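Local coordinates for protein demethyldecarbamoylnovobiocin O-methyltransferase (Streptomyces caeruleus, PDB 2WK1) that methylates the 4-hydroxyl of the noviose sugar with S-adenosyl-L-methionine, the penultimate step in the biosynthesis of the antibiotic novobiocin, at residues E52-R57 / W78-H83; T137-D142 / R192-W197; V212-G217 / I241-M246. All coordinates share one frame; numbering follows the deposited sequence.

Contact 1: E52-R57 / W78-H83; sequences EDPAHR and WPANAH
D53 takes hold of the chain at N81 and A82 with both carboxylate oxygens, a side chain pinning one irregular loop against another outside the Rossmann-like sheet of the methyltransferase. D53 OD2 accepts two backbone donors: N81 N at 2.8 Å arrives on its syn lone pair, while A82 N at 2.9 Å comes from above the carboxylate plane. OD1 receives the side-chain amide, N81 ND2 lying 2.9 Å from D53 OD1 in a nearly straight bond (169°). Three bonds thus fix the rotation of this buried carboxylate, and the short aspartate serves all three donors without a long flexible chain. With CG anti to the backbone N (chi1 -168°), the carboxylate is carried across to the 78-83 loop. Beside it the two backbones meet directly, A80 N binding P54 O and H56 N binding W78 O, a single bridge centred on A55 and P79. The prolines at 54 and 79 offer no N-H and suit such extended chain. In the next shell, R72 bonds to D53 O, and R117 collects the carbonyls of P79, A80 and A82, so this loop is held from its other polar atoms too. W78 packs on M85 of the cosubstrate site, and on the contact side W78 CB lies 4.1 Å from H56 CB.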
loop_
_atom_site.group_PDB
_atom_site.type_symbol
_atom_site.label_atom_id
_atom_site.label_comp_id
_atom_site.label_asym_id
_atom_site.label_seq_id
_atom_site.Cartn_x
_atom_site.Cartn_y
_atom_site.Cartn_z
ATOM N N GLU A 52 7.020 -6.284 -1.039
ATOM C CA GLU A 52 8.335 -6.831 -1.377
ATOM C C GLU A 52 8.673 -6.604 -2.839
ATOM O O GLU A 52 9.124 -7.506 -3.550
ATOM C CB GLU A 52 8.411 -8.320 -1.005
ATOM C CG GLU A 52 8.108 -8.544 0.456
ATOM C CD GLU A 52 8.084 -9.983 0.882
ATOM O OE1 GLU A 52 8.661 -10.852 0.203
ATOM O OE2 GLU A 52 7.510 -10.228 1.934
ATOM N N ASP A 53 8.468 -5.376 -3.304
ATOM C CA ASP A 53 8.730 -5.075 -4.696
ATOM C C ASP A 53 10.214 -5.258 -5.014
ATOM O O ASP A 53 11.070 -4.643 -4.366
ATOM C CB ASP A 53 8.312 -3.628 -5.002
ATOM C CG ASP A 53 8.285 -3.323 -6.489
ATOM O OD1 ASP A 53 7.785 -4.173 -7.270
ATOM O OD2 ASP A 53 8.789 -2.255 -6.894
ATOM N N PRO A 54 10.535 -6.100 -6.009
ATOM C CA PRO A 54 11.943 -6.281 -6.337
ATOM C C PRO A 54 12.576 -5.065 -6.978
ATOM O O PRO A 54 11.872 -4.158 -7.429
ATOM C CB PRO A 54 11.923 -7.451 -7.327
ATOM C CG PRO A 54 10.602 -7.460 -7.875
ATOM C CD PRO A 54 9.654 -6.899 -6.875
ATOM N N ALA A 55 13.903 -5.062 -7.037
ATOM C CA ALA A 55 14.625 -4.047 -7.792
ATOM C C ALA A 55 14.347 -4.170 -9.306
ATOM O O ALA A 55 14.074 -5.268 -9.841
ATOM C CB ALA A 55 16.126 -4.113 -7.506
ATOM N N HIS A 56 14.404 -3.032 -9.993
ATOM C CA HIS A 56 14.146 -2.904 -11.427
ATOM C C HIS A 56 15.116 -3.808 -12.196
ATOM O O HIS A 56 16.283 -3.937 -11.804
ATOM C CB HIS A 56 14.387 -1.430 -11.832
ATOM C CG HIS A 56 13.688 -1.001 -13.080
ATOM N ND1 HIS A 56 14.054 -1.435 -14.340
ATOM C CD2 HIS A 56 12.666 -0.133 -13.261
ATOM C CE1 HIS A 56 13.264 -0.873 -15.238
ATOM N NE2 HIS A 56 12.415 -0.076 -14.608
ATOM N N ARG A 57 14.616 -4.428 -13.272
ATOM C CA ARG A 57 15.457 -5.244 -14.181
ATOM C C ARG A 57 16.711 -4.482 -14.637
ATOM O O ARG A 57 17.777 -5.076 -14.837
ATOM C CB ARG A 57 14.646 -5.715 -15.407
ATOM C CG ARG A 57 14.332 -4.601 -16.440
ATOM C CD ARG A 57 13.297 -5.018 -17.482
ATOM N NE ARG A 57 12.151 -4.094 -17.514
ATOM C CZ ARG A 57 12.123 -2.918 -18.150
ATOM N NH1 ARG A 57 13.185 -2.476 -18.825
ATOM N NH2 ARG A 57 11.018 -2.171 -18.104
ATOM N N TRP A 78 16.607 0.891 -7.279
ATOM C CA TRP A 78 15.462 1.405 -8.022
ATOM C C TRP A 78 14.367 0.349 -7.986
ATOM O O TRP A 78 14.533 -0.701 -8.579
ATOM C CB TRP A 78 15.792 1.666 -9.502
ATOM C CG TRP A 78 16.757 2.771 -9.792
ATOM C CD1 TRP A 78 17.013 3.874 -9.029
ATOM C CD2 TRP A 78 17.563 2.898 -10.975
ATOM N NE1 TRP A 78 17.962 4.666 -9.648
ATOM C CE2 TRP A 78 18.306 4.092 -10.845
ATOM C CE3 TRP A 78 17.729 2.116 -12.127
ATOM C CZ2 TRP A 78 19.201 4.530 -11.828
ATOM C CZ3 TRP A 78 18.629 2.550 -13.099
ATOM C CH2 TRP A 78 19.348 3.747 -12.937
ATOM N N PRO A 79 13.246 0.602 -7.300
ATOM C CA PRO A 79 12.174 -0.405 -7.318
ATOM C C PRO A 79 11.619 -0.651 -8.729
ATOM O O PRO A 79 11.467 0.273 -9.521
ATOM C CB PRO A 79 11.115 0.191 -6.378
ATOM C CG PRO A 79 11.918 1.098 -5.492
ATOM C CD PRO A 79 12.941 1.708 -6.382
ATOM N N ALA A 80 11.285 -1.901 -9.025
ATOM C CA ALA A 80 10.674 -2.257 -10.286
ATOM C C ALA A 80 9.354 -1.561 -10.558
ATOM O O ALA A 80 9.082 -1.130 -11.678
ATOM C CB ALA A 80 10.481 -3.781 -10.340
ATOM N N ASN A 81 8.545 -1.417 -9.512
ATOM C CA ASN A 81 7.198 -0.874 -9.655
ATOM C C ASN A 81 6.848 0.200 -8.636
ATOM O O ASN A 81 5.934 0.979 -8.876
ATOM C CB ASN A 81 6.164 -1.995 -9.559
ATOM C CG ASN A 81 6.415 -3.075 -10.553
ATOM O OD1 ASN A 81 6.141 -2.901 -11.733
ATOM N ND2 ASN A 81 6.968 -4.185 -10.094
ATOM N N ALA A 82 7.519 0.236 -7.484
ATOM C CA ALA A 82 7.135 1.147 -6.422
ATOM C C ALA A 82 7.368 2.596 -6.838
ATOM O O ALA A 82 8.105 2.913 -7.766
ATOM C CB ALA A 82 7.877 0.817 -5.138
ATOM N N HIS A 83 6.740 3.494 -6.097
ATOM C CA HIS A 83 6.552 4.858 -6.549
ATOM C C HIS A 83 7.669 5.831 -6.177
ATOM O O HIS A 83 7.692 6.936 -6.692
ATOM C CB HIS A 83 5.200 5.393 -6.061
ATOM C CG HIS A 83 4.045 4.621 -6.601
ATOM N ND1 HIS A 83 3.133 3.950 -5.807
ATOM C CD2 HIS A 83 3.690 4.376 -7.880
ATOM C CE1 HIS A 83 2.260 3.337 -6.589
ATOM N NE2 HIS A 83 2.566 3.594 -7.848
#

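Contact 2: T137-D142 / R192-W197; sequences TVWVAD and RFLPGW. With SAH (S-adenosyl-L-homocysteine), chain B.
T137 opens the contact by laying CG2 against the aliphatic part of R192, T137 CG2 being 3.7 Å from R192 CG. V138 O accepts R192 N at 2.9 Å, while the valine side chain packs on helix 119-130. W139 spreads its indole alongside R192: the arginine CB sits over a face of the six-membered ring, 3.9 Å from its centroid, in a CH-pi contact. The R192 chain bends at chi3 (68°) and turns a face of its guanidinium to W139 CH2, which sits toward the rim of that group, the planes 26° apart, with R192 NE 3.6 Å from W139 CH2. A long arginine suits this place because its methylenes can cover the ring while its charged end continues outward; W139 NE1 is satisfied by D109. The indole also meets L194 CD1 through its CE3. V140 points to the other face, beside F193 and helix 174-183, and its N and O bond to R192 O and L194 N. This is a parallel ladder at the edge of the Rossmann-like methyltransferase sheet, where 191-195 is an outermost strand within this chain. A141, small enough to lie close beside L194, sets its CB 4.0 Å from L194 CB. D142 ends the strand, its O accepting G196 N. Its CB leaves the sheet on the face opposite A141, and its carboxylate takes both ribose hydroxyls of S-adenosylhomocysteine: O2' lies 2.8 Å from D142 OD1 and O3' 2.6 Å from D142 OD2. The N-H groups of F144 and V115 hold those same two oxygens, one each.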
loop_
_atom_site.group_PDB
_atom_site.type_symbol
_atom_site.label_atom_id
_atom_site.label_comp_id
_atom_site.label_asym_id
_atom_site.label_seq_id
_atom_site.Cartn_x
_atom_site.Cartn_y
_atom_site.Cartn_z
ATOM N N THR A 137 0.070 23.830 -0.709
ATOM C CA THR A 137 0.162 23.117 -1.962
ATOM C C THR A 137 1.461 22.315 -2.016
ATOM O O THR A 137 2.488 22.737 -1.478
ATOM C CB THR A 137 0.113 24.121 -3.136
ATOM O OG1 THR A 137 -1.164 24.786 -3.117
ATOM C CG2 THR A 137 0.350 23.493 -4.500
ATOM N N VAL A 138 1.380 21.148 -2.636
ATOM C CA VAL A 138 2.537 20.352 -3.022
ATOM C C VAL A 138 2.853 20.609 -4.498
ATOM O O VAL A 138 2.000 20.354 -5.357
ATOM C CB VAL A 138 2.288 18.847 -2.806
ATOM C CG1 VAL A 138 3.524 18.036 -3.211
ATOM C CG2 VAL A 138 1.906 18.573 -1.352
ATOM N N TRP A 139 4.052 21.120 -4.767
ATOM C CA TRP A 139 4.558 21.396 -6.093
ATOM C C TRP A 139 5.463 20.274 -6.568
ATOM O O TRP A 139 6.398 19.864 -5.880
ATOM C CB TRP A 139 5.307 22.712 -6.121
ATOM C CG TRP A 139 4.474 23.914 -5.781
ATOM C CD1 TRP A 139 4.232 24.407 -4.542
ATOM C CD2 TRP A 139 3.754 24.751 -6.697
ATOM N NE1 TRP A 139 3.425 25.511 -4.616
ATOM C CE2 TRP A 139 3.116 25.746 -5.924
ATOM C CE3 TRP A 139 3.613 24.776 -8.077
ATOM C CZ2 TRP A 139 2.339 26.747 -6.494
ATOM C CZ3 TRP A 139 2.819 25.781 -8.644
ATOM C CH2 TRP A 139 2.210 26.736 -7.856
ATOM N N VAL A 140 5.136 19.758 -7.744
ATOM C CA VAL A 140 5.757 18.586 -8.340
ATOM C C VAL A 140 6.550 19.043 -9.550
ATOM O O VAL A 140 5.978 19.292 -10.617
ATOM C CB VAL A 140 4.686 17.534 -8.727
ATOM C CG1 VAL A 140 5.315 16.278 -9.288
ATOM C CG2 VAL A 140 3.763 17.208 -7.553
ATOM N N ALA A 141 7.857 19.252 -9.379
ATOM C CA ALA A 141 8.714 19.857 -10.400
ATOM C C ALA A 141 9.623 18.829 -11.051
ATOM O O ALA A 141 10.429 18.178 -10.368
ATOM C CB ALA A 141 9.527 20.999 -9.819
ATOM N N ASP A 142 9.503 18.653 -12.366
ATOM C CA ASP A 142 10.294 17.685 -13.090
ATOM C C ASP A 142 10.230 18.002 -14.565
ATOM O O ASP A 142 9.273 18.600 -15.048
ATOM C CB ASP A 142 9.748 16.263 -12.878
ATOM C CG ASP A 142 10.787 15.198 -13.087
ATOM O OD1 ASP A 142 11.113 14.853 -14.240
ATOM O OD2 ASP A 142 11.335 14.728 -12.058
ATOM N N ARG A 192 0.112 20.682 -7.508
ATOM C CA ARG A 192 0.398 21.468 -8.684
ATOM C C ARG A 192 1.688 20.999 -9.315
ATOM O O ARG A 192 2.615 20.582 -8.636
ATOM C CB ARG A 192 0.442 22.961 -8.328
ATOM C CG ARG A 192 -0.942 23.487 -7.968
ATOM C CD ARG A 192 -1.059 24.991 -7.866
ATOM N NE ARG A 192 -0.887 25.579 -9.195
ATOM C CZ ARG A 192 -1.266 26.805 -9.523
ATOM N NH1 ARG A 192 -1.825 27.562 -8.631
ATOM N NH2 ARG A 192 -1.032 27.260 -10.749
ATOM N N PHE A 193 1.762 21.107 -10.632
ATOM C CA PHE A 193 2.851 20.550 -11.408
ATOM C C PHE A 193 3.622 21.658 -12.087
ATOM O O PHE A 193 3.044 22.625 -12.612
ATOM C CB PHE A 193 2.326 19.549 -12.460
ATOM C CG PHE A 193 1.737 18.316 -11.871
ATOM C CD1 PHE A 193 0.474 18.330 -11.312
ATOM C CD2 PHE A 193 2.466 17.151 -11.803
ATOM C CE1 PHE A 193 -0.067 17.221 -10.767
ATOM C CE2 PHE A 193 1.937 16.014 -11.208
ATOM C CZ PHE A 193 0.666 16.071 -10.668
ATOM N N LEU A 194 4.940 21.511 -12.117
ATOM C CA LEU A 194 5.833 22.422 -12.808
ATOM C C LEU A 194 6.649 21.595 -13.802
ATOM O O LEU A 194 7.763 21.156 -13.499
ATOM C CB LEU A 194 6.761 23.134 -11.820
ATOM C CG LEU A 194 6.136 24.169 -10.923
ATOM C CD1 LEU A 194 7.037 24.501 -9.763
ATOM C CD2 LEU A 194 5.806 25.416 -11.750
ATOM N N PRO A 195 6.083 21.335 -14.981
ATOM C CA PRO A 195 6.759 20.530 -15.972
ATOM C C PRO A 195 7.752 21.346 -16.737
ATOM O O PRO A 195 7.426 22.441 -17.202
ATOM C CB PRO A 195 5.619 20.056 -16.878
ATOM C CG PRO A 195 4.640 21.156 -16.839
ATOM C CD PRO A 195 4.720 21.717 -15.426
ATOM N N GLY A 196 8.942 20.772 -16.935
ATOM C CA GLY A 196 9.993 21.373 -17.762
ATOM C C GLY A 196 11.351 21.309 -17.088
ATOM O O GLY A 196 11.487 20.811 -15.958
ATOM N N TRP A 197 12.372 21.773 -17.795
ATOM C CA TRP A 197 13.688 21.832 -17.231
ATOM C C TRP A 197 13.718 22.895 -16.130
ATOM O O TRP A 197 13.140 23.966 -16.296
ATOM C CB TRP A 197 14.707 22.167 -18.337
ATOM C CG TRP A 197 14.648 21.172 -19.451
ATOM C CD1 TRP A 197 14.245 21.407 -20.736
ATOM C CD2 TRP A 197 14.931 19.777 -19.379
ATOM N NE1 TRP A 197 14.268 20.246 -21.466
ATOM C CE2 TRP A 197 14.687 19.228 -20.655
ATOM C CE3 TRP A 197 15.377 18.930 -18.362
ATOM C CZ2 TRP A 197 14.866 17.869 -20.932
ATOM C CZ3 TRP A 197 15.533 17.583 -18.640
ATOM C CH2 TRP A 197 15.275 17.067 -19.902
HETATM N N SAH B . 12.553 11.968 -5.808
HETATM C CA SAH B . 12.339 10.776 -6.698
HETATM C CB SAH B . 13.626 10.451 -7.458
HETATM C CG SAH B . 14.056 11.539 -8.433
HETATM S SD SAH B . 15.019 10.864 -9.792
HETATM C C SAH B . 11.764 9.629 -5.915
HETATM O O SAH B . 11.888 8.471 -6.332
HETATM O OXT SAH B . 11.093 9.866 -4.920
HETATM C "C5'" SAH B . 15.665 12.368 -10.548
HETATM C "C4'" SAH B . 14.563 13.205 -11.234
HETATM O "O4'" SAH B . 15.099 14.525 -11.501
HETATM C "C3'" SAH B . 14.044 12.636 -12.554
HETATM O "O3'" SAH B . 12.615 12.467 -12.544
HETATM C "C2'" SAH B . 14.505 13.687 -13.587
HETATM O "O2'" SAH B . 13.635 13.857 -14.708
HETATM C "C1'" SAH B . 14.587 14.975 -12.760
HETATM N N9 SAH B . 15.531 16.002 -13.206
HETATM C C8 SAH B . 16.866 15.996 -12.959
HETATM N N7 SAH B . 17.436 17.150 -13.386
HETATM C C5 SAH B . 16.433 17.911 -13.891
HETATM C C6 SAH B . 16.334 19.239 -14.443
HETATM N N6 SAH B . 17.418 19.983 -14.582
HETATM N N1 SAH B . 15.126 19.683 -14.806
HETATM C C2 SAH B . 14.012 18.949 -14.630
HETATM N N3 SAH B . 14.006 17.709 -14.129
HETATM C C4 SAH B . 15.185 17.186 -13.734
#

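Contact 3: V212-G217 / I241-M246; sequences VLRMDG and IVDDYM. With SAH (S-adenosyl-L-homocysteine), chain B; EDO (1,2-ethanediol), chain F.
R214 meets I241 and D243 along an almost fully extended side chain, on a strand pair whose backbones bond in parallel register through L213 O, M215 N and M215 O. From CB, on the same sheet face as I241, the chain leads to R214 CG, 3.9 Å from I241 CG2. NE, beyond CD, still lies beside that methyl, so the branched isoleucine packs along the arginine from its methylenes to the start of the guanidinium. CG anti to the backbone N (chi1 -174°) directs this shaft toward the strand ends, where the guanidinium divides its two terminal nitrogens. NH2 forms a nearly straight salt bridge (172°) to D243, the 2.7 Å from R214 NH2 to D243 OD1 running to the anti lone pair. NH1 bridges to E112 and to D216, where D216 OD2 is met from above the carboxylate plane, 3.1 Å from R214 NH1. The carboxylates of D216 and D243 stack, D216 OD1 only 3.1 Å from D243 OD2, a closeness that the arginine, with R90 on D243, would be expected to ease. A water bridges the pair, its O 2.7 Å from D243 OD2 and 3.0 Å from D216 OD2. The amino group of S-adenosylhomocysteine also bonds here, SAH N lying 2.8 Å from D216 OD2. Such a cluster of acidic groups at the carboxyl ends of parallel strands is consistent with the magnesium site predicted here for D216, D243 and D244, set beside the cosubstrate in a Rossmann-like methyltransferase.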
loop_
_atom_site.group_PDB
_atom_site.type_symbol
_atom_site.label_atom_id
_atom_site.label_comp_id
_atom_site.label_asym_id
_atom_site.label_seq_id
_atom_site.Cartn_x
_atom_site.Cartn_y
_atom_site.Cartn_z
ATOM N N VAL A 212 9.065 23.393 3.005
ATOM C CA VAL A 212 10.003 22.290 2.752
ATOM C C VAL A 212 10.397 22.337 1.287
ATOM O O VAL A 212 9.534 22.343 0.412
ATOM C CB VAL A 212 9.420 20.896 3.107
ATOM C CG1 VAL A 212 10.453 19.806 2.791
ATOM C CG2 VAL A 212 8.971 20.817 4.579
ATOM N N LEU A 213 11.701 22.348 1.039
ATOM C CA LEU A 213 12.297 22.254 -0.292
ATOM C C LEU A 213 13.075 20.959 -0.347
ATOM O O LEU A 213 14.077 20.852 0.314
ATOM C CB LEU A 213 13.225 23.433 -0.507
ATOM C CG LEU A 213 14.168 23.446 -1.704
ATOM C CD1 LEU A 213 13.393 23.189 -3.003
ATOM C CD2 LEU A 213 14.992 24.748 -1.730
ATOM N N ARG A 214 12.593 19.973 -1.104
ATOM C CA ARG A 214 13.290 18.684 -1.264
ATOM C C ARG A 214 13.920 18.657 -2.646
ATOM O O ARG A 214 13.243 18.852 -3.638
ATOM C CB ARG A 214 12.379 17.495 -1.046
ATOM C CG ARG A 214 13.165 16.185 -1.076
ATOM C CD ARG A 214 12.326 14.942 -0.738
ATOM N NE ARG A 214 13.208 13.907 -0.236
ATOM C CZ ARG A 214 14.041 13.200 -0.999
ATOM N NH1 ARG A 214 13.921 13.228 -2.315
ATOM N NH2 ARG A 214 14.957 12.448 -0.437
ATOM N N MET A 215 15.223 18.453 -2.690
ATOM C CA MET A 215 16.003 18.493 -3.917
ATOM C C MET A 215 16.472 17.100 -4.264
ATOM O O MET A 215 17.162 16.458 -3.454
ATOM C CB MET A 215 17.189 19.437 -3.747
ATOM C CG MET A 215 16.802 20.832 -3.251
ATOM S SD MET A 215 18.128 22.003 -3.440
ATOM C CE MET A 215 19.364 21.191 -2.499
ATOM N N ASP A 216 16.153 16.632 -5.463
ATOM C CA ASP A 216 16.532 15.299 -5.915
ATOM C C ASP A 216 16.709 15.320 -7.427
ATOM O O ASP A 216 16.074 14.533 -8.155
ATOM C CB ASP A 216 15.438 14.306 -5.515
ATOM C CG ASP A 216 15.901 12.845 -5.509
ATOM O OD1 ASP A 216 16.977 12.521 -6.072
ATOM O OD2 ASP A 216 15.163 12.005 -4.925
ATOM N N GLY A 217 17.572 16.204 -7.892
ATOM C CA GLY A 217 17.795 16.400 -9.321
ATOM C C GLY A 217 19.086 15.851 -9.887
ATOM O O GLY A 217 19.382 16.091 -11.051
ATOM N N ILE A 241 16.015 19.680 2.078
ATOM C CA ILE A 241 16.431 18.279 2.062
ATOM C C ILE A 241 17.237 18.022 0.773
ATOM O O ILE A 241 16.766 18.360 -0.305
ATOM C CB ILE A 241 15.226 17.324 2.126
ATOM C CG1 ILE A 241 14.384 17.530 3.399
ATOM C CG2 ILE A 241 15.677 15.884 1.933
ATOM C CD1 ILE A 241 13.003 16.929 3.333
ATOM N N VAL A 242 18.410 17.424 0.906
ATOM C CA VAL A 242 19.278 17.092 -0.219
ATOM C C VAL A 242 19.317 15.574 -0.304
ATOM O O VAL A 242 19.905 14.902 0.566
ATOM C CB VAL A 242 20.709 17.624 -0.006
ATOM C CG1 VAL A 242 21.532 17.357 -1.209
ATOM C CG2 VAL A 242 20.704 19.115 0.381
ATOM N N ASP A 243 18.729 15.015 -1.348
ATOM C CA ASP A 243 18.580 13.580 -1.454
ATOM C C ASP A 243 19.898 12.836 -1.531
ATOM O O ASP A 243 20.055 11.785 -0.901
ATOM C CB ASP A 243 17.747 13.226 -2.688
ATOM C CG ASP A 243 17.578 11.729 -2.849
ATOM O OD1 ASP A 243 16.704 11.181 -2.123
ATOM O OD2 ASP A 243 18.338 11.114 -3.645
ATOM N N ASP A 244 20.803 13.360 -2.349
ATOM C CA ASP A 244 22.007 12.642 -2.820
ATOM C C ASP A 244 23.142 13.610 -2.575
ATOM O O ASP A 244 23.475 14.418 -3.433
ATOM C CB ASP A 244 21.864 12.329 -4.335
ATOM C CG ASP A 244 22.821 11.243 -4.859
ATOM O OD1 ASP A 244 23.609 10.666 -4.101
ATOM O OD2 ASP A 244 22.741 10.951 -6.079
ATOM N N TYR A 245 23.682 13.563 -1.376
ATOM C CA TYR A 245 24.773 14.460 -0.976
ATOM C C TYR A 245 26.058 13.691 -0.741
ATOM O O TYR A 245 27.101 14.004 -1.299
ATOM C CB TYR A 245 24.390 15.234 0.304
ATOM C CG TYR A 245 25.460 16.186 0.829
ATOM C CD1 TYR A 245 25.593 17.462 0.306
ATOM C CD2 TYR A 245 26.317 15.814 1.841
ATOM C CE1 TYR A 245 26.571 18.335 0.765
ATOM C CE2 TYR A 245 27.272 16.679 2.330
ATOM C CZ TYR A 245 27.413 17.931 1.777
ATOM O OH TYR A 245 28.384 18.768 2.264
ATOM N N MET A 246 26.023 12.719 0.141
ATOM C CA MET A 246 27.277 12.118 0.548
ATOM C C MET A 246 28.036 11.436 -0.569
ATOM O O MET A 246 29.280 11.530 -0.609
ATOM C CB MET A 246 26.885 10.740 1.668
ATOM C CG MET A 246 26.218 11.391 2.747
ATOM S SD MET A 246 26.222 10.134 3.932
ATOM C CE MET A 246 24.887 10.881 5.016
HETATM N N SAH B . 12.553 11.968 -5.808
HETATM C CA SAH B . 12.339 10.776 -6.698
HETATM C CB SAH B . 13.626 10.451 -7.458
HETATM C CG SAH B . 14.056 11.539 -8.433
HETATM S SD SAH B . 15.019 10.864 -9.792
HETATM C C SAH B . 11.764 9.629 -5.915
HETATM O O SAH B . 11.888 8.471 -6.332
HETATM O OXT SAH B . 11.093 9.866 -4.920
HETATM C "C5'" SAH B . 15.665 12.368 -10.548
HETATM C "C4'" SAH B . 14.563 13.205 -11.234
HETATM O "O4'" SAH B . 15.099 14.525 -11.501
HETATM C "C3'" SAH B . 14.044 12.636 -12.554
HETATM O "O3'" SAH B . 12.615 12.467 -12.544
HETATM C "C2'" SAH B . 14.505 13.687 -13.587
HETATM O "O2'" SAH B . 13.635 13.857 -14.708
HETATM C "C1'" SAH B . 14.587 14.975 -12.760
HETATM N N9 SAH B . 15.531 16.002 -13.206
HETATM C C8 SAH B . 16.866 15.996 -12.959
HETATM N N7 SAH B . 17.436 17.150 -13.386
HETATM C C5 SAH B . 16.433 17.911 -13.891
HETATM C C6 SAH B . 16.334 19.239 -14.443
HETATM N N6 SAH B . 17.418 19.983 -14.582
HETATM N N1 SAH B . 15.126 19.683 -14.806
HETATM C C2 SAH B . 14.012 18.949 -14.630
HETATM N N3 SAH B . 14.006 17.709 -14.129
HETATM C C4 SAH B . 15.185 17.186 -13.734
HETATM C C1 EDO F . 19.842 17.744 -5.033
HETATM O O1 EDO F . 19.289 18.099 -6.355
HETATM C C2 EDO F . 20.869 16.595 -5.016
HETATM O O2 EDO F . 20.241 15.374 -4.556
HETATM O O HOH W 1 16.773 9.512 -5.197
#

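Contacts 2 and 3 belong to one sheet: 137-142 / 192-197 forms its edge, with an exposed arginine, whereas the touching residues of 212-217 / 241-246 are all buried near the centre of the chain. Both end at S-adenosylhomocysteine, contact 2 at its ribose and adenine and contact 3 at its amino group. Arginine plays a different part in each, covering an indole in contact 2 and balancing clustered carboxylates in contact 3. Contact 1, a partly buried loop pair, joins neither strands nor helices and relies on one aspartate, gripped by backbone and amide donors, and on two direct backbone bonds; its centre is about 21 Å from that of contact 3 and 24 Å from that of contact 2.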